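Local coordinates for protein alpha-L-arabinofuranosidase B (Aspergillus kawachii, PDB 6SXT) that releases terminal non-reducing alpha-L-arabinofuranose from arabinoxylan, arabinan and arabinogalactan by hydrolysis, through an N-terminal catalytic domain joined to a C-terminal arabinose-binding domain, at residues Ile72-Asp77 with His84-Pro89. Sequence-based numbering, arbitrary orientation.
Sequences ITIIYD and HLTQAP
The backbone N-H of Asp77 donates to ND1 of His84 (2.9 Å) at the edge of the imidazole, only 5° out of its plane; ND1 is thus the acceptor, and the bond helps to hold the rotation of the ring. Tyr76 meets the same imidazole in a T-shaped stack, planes at 85°, its CD1 edge directed at one face toward the rim, 3.6 Å from ND1. Ile74 reaches both aromatic neighbours through its CG2 branch, which is anti to the backbone N; this methyl lies over one face of the Tyr76 ring and 3.8 Å from His84 CB, while CG1 runs beside Thr86 CG2. In register between the pairs Tyr76-His84 and Ile74-Thr86, Ile75 and Leu85 form a single antiparallel bridge, a hydrogen-bonded pair with Ile75 N to Leu85 O at 3.0 Å and Leu85 N to Ile75 O at 2.9 Å. In the catalytic domain, this bridge joins strand 70-75 to segment 84-89, which carries strand 86-87; the two strands belong to different four-stranded antiparallel sheets. Beyond it, the backbones part and a water takes over, donating to Thr73 O and accepting from Gln87 N. On the face away from His84, Ile75 and Leu85 come together at their CB atoms, 4.3 Å apart, and both pack on Leu276 of strand 273-276. The Asp77 carboxylate turns to Ser79, Asn83 N and Ala18 N.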
ATOM      1  N   ILE A  72      -8.749  -6.328   0.900  1.00 15.16           N
ATOM      2  CA  ILE A  72      -9.545  -5.608  -0.118  1.00 14.86           C
ATOM      3  C   ILE A  72      -9.528  -6.447  -1.386  1.00 14.98           C
ATOM      4  O   ILE A  72      -8.503  -6.567  -2.033  1.00 15.42           O
ATOM      5  CB  ILE A  72      -9.031  -4.183  -0.324  1.00 14.79           C
ATOM      6  CG1 ILE A  72      -9.198  -3.377   0.951  1.00 15.31           C
ATOM      7  CG2 ILE A  72      -9.750  -3.525  -1.479  1.00 15.07           C
ATOM      8  CD1 ILE A  72      -8.390  -2.075   0.952  1.00 17.07           C
ATOM      9  N   THR A  73     -10.657  -7.075  -1.709  1.00 14.67           N
ATOM     10  CA  THR A  73     -10.748  -7.961  -2.892  1.00 15.49           C
ATOM     11  C   THR A  73     -11.031  -7.169  -4.168  1.00 16.29           C
ATOM     12  O   THR A  73     -10.557  -7.577  -5.242  1.00 17.28           O
ATOM     13  CB  THR A  73     -11.812  -9.038  -2.685  1.00 16.70           C
ATOM     14  OG1 THR A  73     -12.967  -8.372  -2.188  1.00 17.33           O
ATOM     15  CG2 THR A  73     -11.354 -10.118  -1.737  1.00 19.43           C
ATOM     16  N   ILE A  74     -11.831  -6.104  -4.094  1.00 14.81           N
ATOM     17  CA  ILE A  74     -12.244  -5.370  -5.298  1.00 14.78           C
ATOM     18  C   ILE A  74     -12.241  -3.891  -4.951  1.00 14.24           C
ATOM     19  O   ILE A  74     -12.751  -3.523  -3.893  1.00 14.59           O
ATOM     20  CB  ILE A  74     -13.635  -5.784  -5.807  1.00 15.16           C
ATOM     21  CG1 ILE A  74     -13.788  -7.308  -5.917  1.00 17.58           C
ATOM     22  CG2 ILE A  74     -13.960  -5.064  -7.138  1.00 16.00           C
ATOM     23  CD1 ILE A  74     -15.205  -7.705  -6.314  1.00 18.83           C
ATOM     24  N   ILE A  75     -11.693  -3.090  -5.851  1.00 14.13           N
ATOM     25  CA  ILE A  75     -11.895  -1.625  -5.820  1.00 14.32           C
ATOM     26  C   ILE A  75     -12.834  -1.344  -6.989  1.00 13.86           C
ATOM     27  O   ILE A  75     -12.471  -1.513  -8.141  1.00 15.58           O
ATOM     28  CB  ILE A  75     -10.567  -0.862  -5.921  1.00 14.84           C
ATOM     29  CG1 ILE A  75      -9.551  -1.314  -4.849  1.00 16.57           C
ATOM     30  CG2 ILE A  75     -10.844   0.602  -5.778  1.00 15.94           C
ATOM     31  CD1 ILE A  75      -8.123  -1.010  -5.201  1.00 19.38           C
ATOM     32  N   TYR A  76     -14.055  -0.958  -6.679  1.00 13.72           N
ATOM     33  CA  TYR A  76     -15.074  -0.828  -7.740  1.00 14.01           C
ATOM     34  C   TYR A  76     -14.848   0.429  -8.570  1.00 14.98           C
ATOM     35  O   TYR A  76     -14.334   1.461  -8.079  1.00 14.92           O
ATOM     36  CB  TYR A  76     -16.483  -0.832  -7.122  1.00 14.85           C
ATOM     37  CG  TYR A  76     -16.891  -2.152  -6.523  1.00 15.67           C
ATOM     38  CD1 TYR A  76     -17.091  -3.262  -7.324  1.00 16.76           C
ATOM     39  CD2 TYR A  76     -17.037  -2.309  -5.152  1.00 14.94           C
ATOM     40  CE1 TYR A  76     -17.462  -4.472  -6.760  1.00 17.69           C
ATOM     41  CE2 TYR A  76     -17.375  -3.535  -4.584  1.00 15.43           C
ATOM     42  CZ  TYR A  76     -17.606  -4.617  -5.401  1.00 16.26           C
ATOM     43  OH  TYR A  76     -17.993  -5.840  -4.866  1.00 16.31           O
ATOM     44  N   ASP A  77     -15.190   0.355  -9.843  1.00 15.64           N
ATOM     45  CA  ASP A  77     -15.219   1.517 -10.746  1.00 15.35           C
ATOM     46  C   ASP A  77     -16.518   2.268 -10.496  1.00 15.90           C
ATOM     47  O   ASP A  77     -17.606   1.730 -10.814  1.00 17.33           O
ATOM     48  CB  ASP A  77     -15.091   1.009 -12.175  1.00 15.63           C
ATOM     49  CG  ASP A  77     -15.363   2.091 -13.192  1.00 16.21           C
ATOM     50  OD1 ASP A  77     -15.254   3.296 -12.845  1.00 15.27           O
ATOM     51  OD2 ASP A  77     -15.681   1.706 -14.323  1.00 17.18           O
ATOM     52  N   HIS A  84     -13.795  -2.471 -12.648  1.00 15.25           N
ATOM     53  CA  HIS A  84     -13.415  -2.788 -11.253  1.00 14.98           C
ATOM     54  C   HIS A  84     -12.033  -3.433 -11.233  1.00 15.50           C
ATOM     55  O   HIS A  84     -11.660  -4.203 -12.145  1.00 16.84           O
ATOM     56  CB  HIS A  84     -14.439  -3.750 -10.668  1.00 16.92           C
ATOM     57  CG  HIS A  84     -15.845  -3.383 -10.939  1.00 16.89           C
ATOM     58  ND1 HIS A  84     -16.369  -2.142 -10.659  1.00 16.21           N
ATOM     59  CD2 HIS A  84     -16.860  -4.153 -11.418  1.00 19.25           C
ATOM     60  CE1 HIS A  84     -17.654  -2.149 -10.974  1.00 18.66           C
ATOM     61  NE2 HIS A  84     -17.978  -3.375 -11.479  1.00 19.53           N
ATOM     62  N   LEU A  85     -11.237  -3.084 -10.227  1.00 15.20           N
ATOM     63  CA  LEU A  85      -9.900  -3.669 -10.044  1.00 15.57           C
ATOM     64  C   LEU A  85      -9.972  -4.876  -9.115  1.00 16.35           C
ATOM     65  O   LEU A  85     -10.523  -4.782  -8.009  1.00 15.45           O
ATOM     66  CB  LEU A  85      -8.972  -2.612  -9.453  1.00 16.44           C
ATOM     67  CG  LEU A  85      -8.720  -1.413 -10.321  1.00 17.98           C
ATOM     68  CD1 LEU A  85      -7.854  -0.397  -9.586  1.00 18.74           C
ATOM     69  CD2 LEU A  85      -8.062  -1.798 -11.612  1.00 24.81           C
ATOM     70  N   THR A  86      -9.443  -6.005  -9.583  1.00 16.04           N
ATOM     71  CA  THR A  86      -9.437  -7.283  -8.872  1.00 16.33           C
ATOM     72  C   THR A  86      -7.998  -7.819  -8.768  1.00 15.79           C
ATOM     73  O   THR A  86      -7.034  -7.264  -9.363  1.00 16.09           O
ATOM     74  CB  THR A  86     -10.404  -8.279  -9.540  1.00 17.03           C
ATOM     75  OG1 THR A  86      -9.914  -8.514 -10.859  1.00 17.99           O
ATOM     76  CG2 THR A  86     -11.840  -7.812  -9.499  1.00 18.81           C
ATOM     77  N   GLN A  87      -7.845  -8.901  -8.055  1.00 16.68           N
ATOM     78  CA  GLN A  87      -6.516  -9.492  -7.780  1.00 15.81           C
ATOM     79  C   GLN A  87      -5.764  -9.666  -9.094  1.00 16.45           C
ATOM     80  O   GLN A  87      -6.296 -10.298 -10.015  1.00 17.82           O
ATOM     81  CB  GLN A  87      -6.697 -10.815  -7.050  1.00 16.60           C
ATOM     82  CG  GLN A  87      -5.424 -11.363  -6.428  1.00 17.28           C
ATOM     83  CD  GLN A  87      -5.706 -12.592  -5.584  1.00 19.81           C
ATOM     84  OE1 GLN A  87      -6.869 -13.055  -5.476  1.00 21.82           O
ATOM     85  NE2 GLN A  87      -4.682 -13.115  -4.914  1.00 18.52           N
ATOM     86  N   ALA A  88      -4.560  -9.117  -9.217  1.00 15.56           N
ATOM     87  CA  ALA A  88      -3.859  -9.101 -10.494  1.00 16.01           C
ATOM     88  C   ALA A  88      -3.347 -10.513 -10.784  1.00 16.91           C
ATOM     89  O   ALA A  88      -2.788 -11.226  -9.936  1.00 17.82           O
ATOM     90  CB  ALA A  88      -2.748  -8.123 -10.512  1.00 16.60           C
ATOM     91  N   PRO A  89      -3.467 -10.901 -12.076  1.00 18.36           N
ATOM     92  CA  PRO A  89      -3.008 -12.227 -12.498  1.00 18.93           C
ATOM     93  C   PRO A  89      -1.539 -12.284 -12.843  1.00 20.70           C
ATOM     94  O   PRO A  89      -0.888 -11.299 -13.155  1.00 19.78           O
ATOM     95  CB  PRO A  89      -3.843 -12.421 -13.773  1.00 20.45           C
ATOM     96  CG  PRO A  89      -3.934 -11.040 -14.379  1.00 20.83           C
ATOM     97  CD  PRO A  89      -4.105 -10.145 -13.149  1.00 19.55           C
TER
HETATM   98  O   HOH W   1     -10.103  -9.922  -6.499  1.00 18.68           O